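PDB 2CB4: mosquitocidal toxin, which kills mosquitoes, probably by transferring ADP-ribose from NAD to target proteins through the catalytic domain, the part of the toxin present here. Local coordinates for residues I24-L29 / I156-G161; I70-E75 / F191-Y196; H76-W81 / I181-G186; P210-I213 / T217-D220. The protein carries 1 engineered substitution. All blocks are in the same frame, centred on the assembly; numbering follows the deposited sequence.

Contact 1. Residues I24-L29 / I156-G161; sequences IQAASL and IFAPGG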
loop_
_atom_site.group_PDB
_atom_site.type_symbol
_atom_site.label_atom_id
_atom_site.label_comp_id
_atom_site.label_asym_id
_atom_site.label_seq_id
_atom_site.Cartn_x
_atom_site.Cartn_y
_atom_site.Cartn_z
ATOM N N ILE A 24 -0.219 17.048 36.791
ATOM C CA ILE A 24 -0.570 16.269 35.603
ATOM C C ILE A 24 -1.345 14.979 35.933
ATOM O O ILE A 24 -1.415 14.072 35.118
ATOM C CB ILE A 24 0.660 15.891 34.750
ATOM C CG1 ILE A 24 1.723 15.219 35.615
ATOM C CG2 ILE A 24 1.221 17.119 34.046
ATOM C CD1 ILE A 24 2.979 14.876 34.822
ATOM N N GLN A 25 -1.935 14.902 37.117
ATOM C CA GLN A 25 -2.670 13.696 37.487
ATOM C C GLN A 25 -3.976 13.425 36.709
ATOM O O GLN A 25 -4.483 12.296 36.723
ATOM C CB GLN A 25 -2.940 13.669 39.002
ATOM C CG GLN A 25 -1.934 12.821 39.743
ATOM C CD GLN A 25 -2.073 12.896 41.250
ATOM O OE1 GLN A 25 -3.159 13.127 41.786
ATOM N NE2 GLN A 25 -0.962 12.688 41.952
ATOM N N ALA A 26 -4.533 14.458 36.065
ATOM C CA ALA A 26 -5.792 14.312 35.306
ATOM C C ALA A 26 -5.504 13.773 33.900
ATOM O O ALA A 26 -6.424 13.430 33.162
ATOM C CB ALA A 26 -6.531 15.667 35.219
ATOM N N ALA A 27 -4.223 13.706 33.546
ATOM C CA ALA A 27 -3.784 13.290 32.225
ATOM C C ALA A 27 -4.469 12.129 31.544
ATOM O O ALA A 27 -4.615 11.018 32.100
ATOM C CB ALA A 27 -2.267 13.120 32.152
ATOM N N SER A 28 -4.815 12.405 30.299
ATOM C CA SER A 28 -5.396 11.451 29.376
ATOM C C SER A 28 -4.187 10.679 28.776
ATOM O O SER A 28 -4.238 9.466 28.634
ATOM C CB SER A 28 -6.132 12.196 28.263
ATOM O OG SER A 28 -6.924 11.265 27.607
ATOM N N LEU A 29 -3.094 11.394 28.461
ATOM C CA LEU A 29 -1.845 10.771 27.974
ATOM C C LEU A 29 -1.158 10.309 29.267
ATOM O O LEU A 29 -0.309 11.005 29.817
ATOM C CB LEU A 29 -0.968 11.827 27.268
ATOM C CG LEU A 29 -1.608 12.572 26.083
ATOM C CD1 LEU A 29 -0.575 13.434 25.344
ATOM C CD2 LEU A 29 -2.271 11.555 25.135
ATOM N N ILE A 156 -15.892 20.689 34.723
ATOM C CA ILE A 156 -14.793 19.836 35.164
ATOM C C ILE A 156 -14.290 20.137 36.597
ATOM O O ILE A 156 -14.249 21.300 37.028
ATOM C CB ILE A 156 -13.594 20.091 34.168
ATOM C CG1 ILE A 156 -14.029 19.790 32.723
ATOM C CG2 ILE A 156 -12.315 19.350 34.585
ATOM C CD1 ILE A 156 -13.333 20.612 31.684
ATOM N N PHE A 157 -13.870 19.078 37.289
ATOM C CA PHE A 157 -13.245 19.140 38.633
ATOM C C PHE A 157 -12.155 18.100 38.508
ATOM O O PHE A 157 -12.422 16.921 38.469
ATOM C CB PHE A 157 -14.210 18.758 39.755
ATOM C CG PHE A 157 -15.328 19.764 39.958
ATOM C CD1 PHE A 157 -15.107 20.924 40.708
ATOM C CD2 PHE A 157 -16.584 19.564 39.378
ATOM C CE1 PHE A 157 -16.136 21.836 40.908
ATOM C CE2 PHE A 157 -17.605 20.472 39.574
ATOM C CZ PHE A 157 -17.378 21.615 40.350
ATOM N N ALA A 158 -10.923 18.562 38.374
ATOM C CA ALA A 158 -9.799 17.680 38.144
ATOM C C ALA A 158 -8.630 18.057 39.053
ATOM O O ALA A 158 -8.496 19.210 39.482
ATOM C CB ALA A 158 -9.349 17.838 36.627
ATOM N N PRO A 159 -7.743 17.106 39.270
ATOM C CA PRO A 159 -6.561 17.382 40.060
ATOM C C PRO A 159 -5.563 18.094 39.151
ATOM O O PRO A 159 -5.452 17.780 37.955
ATOM C CB PRO A 159 -6.009 15.960 40.367
ATOM C CG PRO A 159 -6.533 15.086 39.227
ATOM C CD PRO A 159 -7.906 15.648 38.994
ATOM N N GLY A 160 -4.796 19.017 39.730
ATOM C CA GLY A 160 -3.752 19.692 38.985
ATOM C C GLY A 160 -4.140 20.828 38.077
ATOM O O GLY A 160 -5.119 21.557 38.299
ATOM N N GLY A 161 -3.311 20.976 37.051
ATOM C CA GLY A 161 -3.446 22.025 36.071
ATOM C C GLY A 161 -2.466 23.165 36.396
ATOM O O GLY A 161 -2.169 23.420 37.557
#
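Gln25 and Ala26, the two central residues of a type I beta turn from Ile24 to Ala27, pack against Ala158 and Pro159 in the loop that leaves strand 150-156 of the ADP-ribosyltransferase sheet. The turn is closed by Ala27 N bonded to Ile24 O at 3.2 Å, and the CA atoms of Ala26 and Pro159 lie 5.7 Å apart. Apolar packing carries the contact. The methyl of Ala26 points into the loop, and its CB meets Ala158 CB at 3.8 Å and Pro159 CD at 4.0 Å. Gln25 contributes its first carbon, CB, which lies 3.9 Å from Pro159 CG; beyond it the chain extends to an amide whose NE2 bonds to Asn21. No hydrogen bond crosses between the two segments, and the carbonyls of each are held separately. Arg188 NH1 takes the oxygens of Gln25 and Ala27, while Arg59 NH1 takes those of Ala158 and Gly160. The loop continues through Gly160 and Gly161, both at positive phi (80° and 100°), backbone angles that glycine adopts easily. Backbone atoms complete the fit: Pro159 CG lies 3.8 Å from Ala26 N, and Pro159 O lies 3.6 Å from Ala26 CB.

Contact 2. Residues I70-E75 / F191-Y196; sequences IQIDNE and FIRSTY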
loop_
_atom_site.group_PDB
_atom_site.type_symbol
_atom_site.label_atom_id
_atom_site.label_comp_id
_atom_site.label_asym_id
_atom_site.label_seq_id
_atom_site.Cartn_x
_atom_site.Cartn_y
_atom_site.Cartn_z
ATOM N N ILE A 70 -10.803 14.729 44.953
ATOM C CA ILE A 70 -10.907 15.951 44.203
ATOM C C ILE A 70 -11.726 16.958 44.995
ATOM O O ILE A 70 -12.816 16.664 45.489
ATOM C CB ILE A 70 -11.543 15.686 42.757
ATOM C CG1 ILE A 70 -10.762 14.619 41.989
ATOM C CG2 ILE A 70 -11.609 16.913 41.941
ATOM C CD1 ILE A 70 -9.313 14.845 42.007
ATOM N N GLN A 71 -11.214 18.172 45.072
ATOM C CA GLN A 71 -11.880 19.282 45.732
ATOM C C GLN A 71 -12.965 19.810 44.787
ATOM O O GLN A 71 -12.682 20.331 43.691
ATOM C CB GLN A 71 -10.848 20.388 46.020
ATOM C CG GLN A 71 -11.384 21.554 46.827
ATOM C CD GLN A 71 -11.852 21.115 48.181
ATOM O OE1 GLN A 71 -11.268 20.212 48.783
ATOM N NE2 GLN A 71 -12.952 21.697 48.651
ATOM N N ILE A 72 -14.208 19.672 45.206
ATOM C CA ILE A 72 -15.328 20.099 44.398
ATOM C C ILE A 72 -16.012 21.307 45.021
ATOM O O ILE A 72 -16.892 21.158 45.858
ATOM C CB ILE A 72 -16.338 18.896 44.209
ATOM C CG1 ILE A 72 -15.629 17.727 43.502
ATOM C CG2 ILE A 72 -17.598 19.331 43.437
ATOM C CD1 ILE A 72 -16.365 16.467 43.565
ATOM N N ASP A 73 -15.586 22.508 44.621
ATOM C CA ASP A 73 -16.159 23.762 45.108
ATOM C C ASP A 73 -16.078 24.799 43.985
ATOM O O ASP A 73 -15.344 24.607 43.027
ATOM C CB ASP A 73 -15.471 24.270 46.407
ATOM C CG ASP A 73 -13.958 24.405 46.287
ATOM O OD1 ASP A 73 -13.409 24.529 45.174
ATOM O OD2 ASP A 73 -13.291 24.415 47.343
ATOM N N ASN A 74 -16.844 25.884 44.102
ATOM C CA ASN A 74 -16.866 26.933 43.091
ATOM C C ASN A 74 -15.496 27.415 42.685
ATOM O O ASN A 74 -15.242 27.738 41.527
ATOM C CB ASN A 74 -17.681 28.124 43.573
ATOM C CG ASN A 74 -19.166 27.824 43.646
ATOM O OD1 ASN A 74 -19.618 26.751 43.255
ATOM N ND2 ASN A 74 -19.930 28.784 44.145
ATOM N N GLU A 75 -14.625 27.486 43.668
ATOM C CA GLU A 75 -13.288 28.001 43.431
ATOM C C GLU A 75 -12.431 27.116 42.529
ATOM O O GLU A 75 -11.515 27.605 41.880
ATOM C CB GLU A 75 -12.632 28.272 44.812
ATOM C CG GLU A 75 -11.334 29.060 44.783
ATOM C CD GLU A 75 -10.424 28.709 45.953
ATOM O OE1 GLU A 75 -10.939 28.319 47.034
ATOM O OE2 GLU A 75 -9.186 28.805 45.771
ATOM N N PHE A 191 -13.328 13.101 35.369
ATOM C CA PHE A 191 -13.210 14.448 35.950
ATOM C C PHE A 191 -14.200 15.447 35.321
ATOM O O PHE A 191 -14.176 16.643 35.638
ATOM C CB PHE A 191 -11.777 14.946 35.778
ATOM C CG PHE A 191 -10.776 14.059 36.461
ATOM C CD1 PHE A 191 -10.933 13.762 37.832
ATOM C CD2 PHE A 191 -9.739 13.463 35.755
ATOM C CE1 PHE A 191 -10.045 12.902 38.472
ATOM C CE2 PHE A 191 -8.861 12.605 36.391
ATOM C CZ PHE A 191 -9.024 12.305 37.758
ATOM N N ILE A 192 -15.050 14.951 34.421
ATOM C CA ILE A 192 -16.035 15.778 33.730
ATOM C C ILE A 192 -17.382 15.407 34.302
ATOM O O ILE A 192 -17.874 14.289 34.120
ATOM C CB ILE A 192 -15.970 15.598 32.176
ATOM C CG1 ILE A 192 -14.499 15.552 31.711
ATOM C CG2 ILE A 192 -16.757 16.701 31.474
ATOM C CD1 ILE A 192 -14.313 15.294 30.209
ATOM N N ARG A 193 -17.947 16.339 35.059
ATOM C CA ARG A 193 -19.195 16.084 35.742
ATOM C C ARG A 193 -20.460 16.201 34.914
ATOM O O ARG A 193 -21.403 15.440 35.089
ATOM C CB ARG A 193 -19.324 16.980 36.996
ATOM C CG ARG A 193 -20.574 16.572 37.823
ATOM C CD ARG A 193 -20.523 17.090 39.229
ATOM N NE ARG A 193 -20.840 18.507 39.261
ATOM C CZ ARG A 193 -20.895 19.240 40.363
ATOM N NH1 ARG A 193 -20.671 18.684 41.531
ATOM N NH2 ARG A 193 -21.182 20.532 40.295
ATOM N N SER A 194 -20.505 17.204 34.050
ATOM C CA SER A 194 -21.698 17.422 33.259
ATOM C C SER A 194 -21.378 18.310 32.075
ATOM O O SER A 194 -20.254 18.776 31.903
ATOM C CB SER A 194 -22.744 18.140 34.146
ATOM O OG SER A 194 -22.307 19.463 34.522
ATOM N N THR A 195 -22.397 18.593 31.286
ATOM C CA THR A 195 -22.241 19.528 30.184
ATOM C C THR A 195 -23.589 20.128 29.818
ATOM O O THR A 195 -24.629 19.497 29.989
ATOM C CB THR A 195 -21.517 18.925 28.930
ATOM O OG1 THR A 195 -21.117 20.000 28.065
ATOM C CG2 THR A 195 -22.428 17.974 28.148
ATOM N N TYR A 196 -23.564 21.360 29.339
ATOM C CA TYR A 196 -24.760 22.021 28.855
ATOM C C TYR A 196 -24.679 21.896 27.341
ATOM O O TYR A 196 -23.647 22.216 26.750
ATOM C CB TYR A 196 -24.710 23.523 29.103
ATOM C CG TYR A 196 -24.969 23.933 30.504
ATOM C CD1 TYR A 196 -25.563 23.065 31.404
ATOM C CD2 TYR A 196 -24.618 25.194 30.937
ATOM C CE1 TYR A 196 -25.791 23.442 32.719
ATOM C CE2 TYR A 196 -24.868 25.596 32.234
ATOM C CZ TYR A 196 -25.452 24.716 33.124
ATOM O OH TYR A 196 -25.670 25.122 34.415
#
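Ile70 and Phe191 meet with their side chains crossing at roughly a right angle, and Ile72 meets Arg193 at a slant. These two pairs join the loop before strand 78-82 to the start of strand 192-199, an interior strand of the mixed sheet of the ADP-ribosyltransferase fold. In the first pair CG1 of Ile70 approaches CE1 of Phe191 at 4.0 Å, with CD1 of Ile70 slightly farther from that atom, at 4.1 Å. The ring is brought there by its first torsion, chi1 -60°, which sets CG beside the backbone N. Pro159 lies against both Ile70 and Phe191 and adds to the packing. In the second pair the methyl CG2 of Ile72 lies 3.7 Å from NH1 of Arg193. The arginine chain runs out from the strand and then bends at chi3, 77°, which brings NH1 beside that methyl and NH2 to Glu155, its salt-bridge partner. NH1 is also hydrogen-bonded to Thr217. Within the loop, Gln71 NE2 donates to Asp73 OD2 at 3.0 Å, reaching the carboxylate from above its plane. No hydrogen bond joins the two segments: Ile70 and Phe191 pack as apolar groups, whereas Ile72 sets a methyl against a guanidinium nitrogen in van der Waals contact, and the charge of Arg193 is met by Glu155.

Contact 3. Residues H76-W81 / I181-G186; sequences HRLLRW and ITFPGG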
loop_
_atom_site.group_PDB
_atom_site.type_symbol
_atom_site.label_atom_id
_atom_site.label_comp_id
_atom_site.label_asym_id
_atom_site.label_seq_id
_atom_site.Cartn_x
_atom_site.Cartn_y
_atom_site.Cartn_z
ATOM N N HIS A 76 -12.762 25.808 42.460
ATOM C CA HIS A 76 -12.037 24.848 41.624
ATOM C C HIS A 76 -12.823 24.333 40.414
ATOM O O HIS A 76 -12.365 23.447 39.701
ATOM C CB HIS A 76 -11.486 23.679 42.474
ATOM C CG HIS A 76 -10.456 24.125 43.454
ATOM N ND1 HIS A 76 -10.784 24.534 44.732
ATOM C CD2 HIS A 76 -9.125 24.334 43.312
ATOM C CE1 HIS A 76 -9.687 24.944 45.344
ATOM N NE2 HIS A 76 -8.670 24.840 44.503
ATOM N N ARG A 77 -13.996 24.918 40.203
ATOM C CA ARG A 77 -14.881 24.570 39.112
ATOM C C ARG A 77 -14.345 25.137 37.792
ATOM O O ARG A 77 -14.177 26.374 37.626
ATOM C CB ARG A 77 -16.277 25.116 39.387
ATOM C CG ARG A 77 -17.318 24.667 38.377
ATOM C CD ARG A 77 -18.695 24.965 38.899
ATOM N NE ARG A 77 -19.742 24.585 37.954
ATOM C CZ ARG A 77 -20.398 25.437 37.178
ATOM N NH1 ARG A 77 -20.129 26.736 37.231
ATOM N NH2 ARG A 77 -21.342 24.995 36.352
ATOM N N LEU A 78 -14.059 24.222 36.869
ATOM C CA LEU A 78 -13.516 24.587 35.553
ATOM C C LEU A 78 -14.540 24.318 34.443
ATOM O O LEU A 78 -15.446 23.481 34.580
ATOM C CB LEU A 78 -12.226 23.820 35.270
ATOM C CG LEU A 78 -11.112 23.961 36.304
ATOM C CD1 LEU A 78 -10.012 22.941 36.003
ATOM C CD2 LEU A 78 -10.567 25.394 36.222
ATOM N N LEU A 79 -14.391 25.051 33.353
ATOM C CA LEU A 79 -15.287 24.931 32.214
ATOM C C LEU A 79 -14.500 24.792 30.931
ATOM O O LEU A 79 -13.405 25.331 30.787
ATOM C CB LEU A 79 -16.173 26.192 32.096
ATOM C CG LEU A 79 -17.006 26.629 33.307
ATOM C CD1 LEU A 79 -17.634 27.984 32.973
ATOM C CD2 LEU A 79 -18.084 25.573 33.626
ATOM N N ARG A 80 -15.090 24.093 29.977
ATOM C CA ARG A 80 -14.490 23.947 28.655
ATOM C C ARG A 80 -15.565 23.962 27.578
ATOM O O ARG A 80 -16.482 23.152 27.596
ATOM C CB ARG A 80 -13.621 22.694 28.515
ATOM C CG ARG A 80 -13.130 22.578 27.115
ATOM C CD ARG A 80 -11.988 21.623 26.939
ATOM N NE ARG A 80 -11.805 21.383 25.518
ATOM C CZ ARG A 80 -10.838 21.890 24.762
ATOM N NH1 ARG A 80 -9.887 22.652 25.278
ATOM N NH2 ARG A 80 -10.815 21.599 23.477
ATOM N N TRP A 81 -15.436 24.898 26.648
ATOM C CA TRP A 81 -16.342 25.030 25.513
ATOM C C TRP A 81 -15.804 24.090 24.451
ATOM O O TRP A 81 -14.624 24.154 24.100
ATOM C CB TRP A 81 -16.283 26.456 24.968
ATOM C CG TRP A 81 -16.912 27.442 25.913
ATOM C CD1 TRP A 81 -16.262 28.282 26.815
ATOM C CD2 TRP A 81 -18.311 27.738 26.030
ATOM N NE1 TRP A 81 -17.182 29.036 27.496
ATOM C CE2 TRP A 81 -18.447 28.728 27.051
ATOM C CE3 TRP A 81 -19.469 27.223 25.426
ATOM C CZ2 TRP A 81 -19.697 29.243 27.435
ATOM C CZ3 TRP A 81 -20.713 27.755 25.800
ATOM C CH2 TRP A 81 -20.810 28.764 26.784
ATOM N N ILE A 181 -6.726 27.502 32.946
ATOM C CA ILE A 181 -6.032 26.509 33.720
ATOM C C ILE A 181 -5.719 25.457 32.646
ATOM O O ILE A 181 -6.631 24.969 32.006
ATOM C CB ILE A 181 -6.905 25.953 34.840
ATOM C CG1 ILE A 181 -7.589 27.082 35.612
ATOM C CG2 ILE A 181 -6.111 24.885 35.601
ATOM C CD1 ILE A 181 -6.520 28.173 36.334
ATOM N N THR A 182 -4.437 25.210 32.378
ATOM C CA THR A 182 -3.997 24.294 31.324
ATOM C C THR A 182 -3.611 22.924 31.865
ATOM O O THR A 182 -3.014 22.843 32.964
ATOM C CB THR A 182 -2.776 24.893 30.581
ATOM O OG1 THR A 182 -3.137 26.156 30.019
ATOM C CG2 THR A 182 -2.266 23.977 29.489
ATOM N N PHE A 183 -3.953 21.862 31.094
ATOM C CA PHE A 183 -3.676 20.488 31.482
ATOM C C PHE A 183 -2.783 19.780 30.501
ATOM O O PHE A 183 -3.222 19.378 29.434
ATOM C CB PHE A 183 -4.974 19.706 31.687
ATOM C CG PHE A 183 -5.788 20.191 32.855
ATOM C CD1 PHE A 183 -5.770 19.508 34.081
ATOM C CD2 PHE A 183 -6.547 21.343 32.747
ATOM C CE1 PHE A 183 -6.499 19.976 35.162
ATOM C CE2 PHE A 183 -7.294 21.818 33.829
ATOM C CZ PHE A 183 -7.260 21.143 35.046
ATOM N N PRO A 184 -1.514 19.603 30.873
ATOM C CA PRO A 184 -0.577 18.895 29.997
ATOM C C PRO A 184 -1.034 17.433 30.011
ATOM O O PRO A 184 -1.209 16.839 31.088
ATOM C CB PRO A 184 0.793 19.068 30.723
ATOM C CG PRO A 184 0.609 20.210 31.665
ATOM C CD PRO A 184 -0.845 20.111 32.102
ATOM N N GLY A 185 -1.290 16.870 28.830
ATOM C CA GLY A 185 -1.759 15.489 28.734
ATOM C C GLY A 185 -3.294 15.357 28.721
ATOM O O GLY A 185 -3.824 14.254 28.593
ATOM N N GLY A 186 -4.009 16.469 28.876
ATOM C CA GLY A 186 -5.463 16.432 28.850
ATOM C C GLY A 186 -6.124 16.042 30.167
ATOM O O GLY A 186 -5.492 16.049 31.228
#
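Leu78 alone carries the first segment's side of this contact, dividing its two methyls between Ile181 and Phe183 within the central mixed sheet of the ADP-ribosyltransferase catalytic domain. Walking along the segment, His76 comes first, held by Asp73 through ND1 and by the carbonyl of Glu60 through NE2, and Arg77 follows with salt bridges to Glu155 and Glu137. Leu78 then turns toward strand 180-184. Its chi1 of -56° puts CG beside the backbone N, and the branch splits there. Leu78 CD2 reaches Ile181 CG1 at 3.5 Å, the two side chains crossing at about a right angle. Phe183 comes from the opposite direction, and Leu78 CD1 arrives at the edge of its ring, near the ring plane, 3.4 Å from Phe183 CZ and 3.7 Å from Phe183 CE2. Leu79 points back with Arg77 and lays its CD2 over one face of the Arg77 guanidinium, 4.1 Å above the plane. Arg80 returns to the Leu78 side, with salt bridges to Asp82 and Asp256, and Trp81 ends the segment. Strand 123-131 pairs with both 78-82 and 180-184, so the contact passes over an intervening strand. Beyond Phe183 the second strand leaves through a type II turn to Gly186. Among the three touching residues the chemistry is wholly apolar: close methyl-to-ring and methyl-to-methylene packing joins strands 78-82 and 180-184 on one side of 123-131, while the charges of Arg77 and Arg80 are each paired with acids.

Contact 4. Residues P210-I213 / T217-D220; sequences PNFI and TLND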
loop_
_atom_site.group_PDB
_atom_site.type_symbol
_atom_site.label_atom_id
_atom_site.label_comp_id
_atom_site.label_asym_id
_atom_site.label_seq_id
_atom_site.Cartn_x
_atom_site.Cartn_y
_atom_site.Cartn_z
ATOM N N PRO A 210 -22.601 10.030 34.859
ATOM C CA PRO A 210 -22.770 9.186 36.067
ATOM C C PRO A 210 -21.445 8.633 36.615
ATOM O O PRO A 210 -21.378 8.205 37.757
ATOM C CB PRO A 210 -23.642 8.021 35.570
ATOM C CG PRO A 210 -24.250 8.507 34.291
ATOM C CD PRO A 210 -23.211 9.407 33.672
ATOM N N ASN A 211 -20.422 8.598 35.764
ATOM C CA ASN A 211 -19.106 8.083 36.112
ATOM C C ASN A 211 -18.160 9.146 36.653
ATOM O O ASN A 211 -16.972 8.913 36.794
ATOM C CB ASN A 211 -18.461 7.411 34.891
ATOM C CG ASN A 211 -19.398 6.437 34.210
ATOM O OD1 ASN A 211 -20.081 5.667 34.861
ATOM N ND2 ASN A 211 -19.423 6.468 32.902
ATOM N N PHE A 212 -18.697 10.316 36.957
ATOM C CA PHE A 212 -17.891 11.381 37.519
ATOM C C PHE A 212 -17.269 10.830 38.848
ATOM O O PHE A 212 -17.919 10.134 39.619
ATOM C CB PHE A 212 -18.770 12.608 37.781
ATOM C CG PHE A 212 -18.033 13.724 38.473
ATOM C CD1 PHE A 212 -16.920 14.310 37.878
ATOM C CD2 PHE A 212 -18.411 14.140 39.746
ATOM C CE1 PHE A 212 -16.209 15.318 38.527
ATOM C CE2 PHE A 212 -17.704 15.161 40.393
ATOM C CZ PHE A 212 -16.594 15.731 39.788
ATOM N N ILE A 213 -15.997 11.138 39.060
ATOM C CA ILE A 213 -15.209 10.693 40.193
ATOM C C ILE A 213 -15.901 10.784 41.579
ATOM O O ILE A 213 -15.624 9.971 42.455
ATOM C CB ILE A 213 -13.864 11.431 40.181
ATOM C CG1 ILE A 213 -12.748 10.581 40.811
ATOM C CG2 ILE A 213 -14.027 12.814 40.809
ATOM C CD1 ILE A 213 -12.692 9.196 40.331
ATOM N N THR A 217 -22.098 14.073 44.389
ATOM C CA THR A 217 -22.335 15.492 44.072
ATOM C C THR A 217 -23.180 15.718 42.804
ATOM O O THR A 217 -23.492 16.858 42.475
ATOM C CB THR A 217 -21.021 16.256 43.902
ATOM O OG1 THR A 217 -20.361 15.796 42.708
ATOM C CG2 THR A 217 -20.089 16.040 45.135
ATOM N N LEU A 218 -23.564 14.646 42.107
ATOM C CA LEU A 218 -24.330 14.795 40.861
ATOM C C LEU A 218 -25.585 15.657 40.973
ATOM O O LEU A 218 -25.956 16.375 40.035
ATOM C CB LEU A 218 -24.582 13.450 40.152
ATOM C CG LEU A 218 -23.313 12.676 39.750
ATOM C CD1 LEU A 218 -23.656 11.350 39.094
ATOM C CD2 LEU A 218 -22.384 13.496 38.892
ATOM N N ASN A 219 -26.229 15.610 42.131
ATOM C CA ASN A 219 -27.446 16.413 42.334
ATOM C C ASN A 219 -27.170 17.901 42.478
ATOM O O ASN A 219 -28.094 18.703 42.433
ATOM C CB ASN A 219 -28.245 15.900 43.528
ATOM C CG ASN A 219 -29.018 14.653 43.196
ATOM O OD1 ASN A 219 -28.918 13.643 43.890
ATOM N ND2 ASN A 219 -29.747 14.696 42.081
ATOM N N ASP A 220 -25.901 18.266 42.635
ATOM C CA ASP A 220 -25.535 19.673 42.768
ATOM C C ASP A 220 -25.436 20.361 41.411
ATOM O O ASP A 220 -25.219 21.570 41.348
ATOM C CB ASP A 220 -24.188 19.834 43.494
ATOM C CG ASP A 220 -24.197 19.256 44.900
ATOM O OD1 ASP A 220 -25.293 19.082 45.493
ATOM O OD2 ASP A 220 -23.087 18.981 45.405
#
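Pro210 and Leu218 have the nearest CA atoms here, 7.5 Å apart on two pieces of one loop between strands 202-208 and 229-231 of the ADP-ribosyltransferase domain. Residues 210-213 form an irregular run, whereas 217-220 belong to a 3-10 segment, witnessed by Asp220 N bonded to Thr217 O at 2.8 Å. With three residues between them, the pieces fold back on each other without a backbone bond across. Leu218 supplies two methyls to the contact. Leu218 CD1 rests on the backbone of Pro210, 3.8 Å from Pro210 CA. Leu218 CD2 lies 3.9 Å from Phe212 CB, the two side chains sliding past each other in opposite directions. Phe212 extends toward the 3-10 segment because its CG is anti to the backbone N, chi1 175°. Thr217 comes across it at about a right angle, with Thr217 OG1 at the ring's edge, near the plane and 3.6 Å from Phe212 CE2. One face of the ring carries Ile213 CG2, 4.0 Å above the plane, and Arg193 and Ile72 pack around the phenyl group. The loop also meets another molecule: Asn211 OD1 is bonded to His144 of the second subunit, and Ile213 packs on that subunit's Phe175. The threonine OG1 is hydrogen-bonded to Asn214 O, so what it offers Phe212 is an edge contact. The fold-back is thus apolar at Leu218 and includes a hydroxyl at the edge of the Phe212 ring, with no hydrogen bond across.

From the N terminus, the turn at 24-29 waits until 156-161 to close contact 1. Before that happens, 70-75 and 76-81 open contacts 2 and 3, so both cross contact 1. Contact 3 closes before contact 2, at 181-186 against 191-196, which places contact 3 within the span of contact 2. Contact 4 comes later and is local, a fold-back with three residues between its segments. Contact 1 joins the N-terminal region to the loop following strand 150-156, contact 2 joins the loop 70-75 to strand 192-199, and contact 3 joins two strands of the sheet. Phe157 links contacts 1 and 4 by packing on Phe212, whereas contacts 3 and 4 stay about 7 Å apart at their nearest atoms.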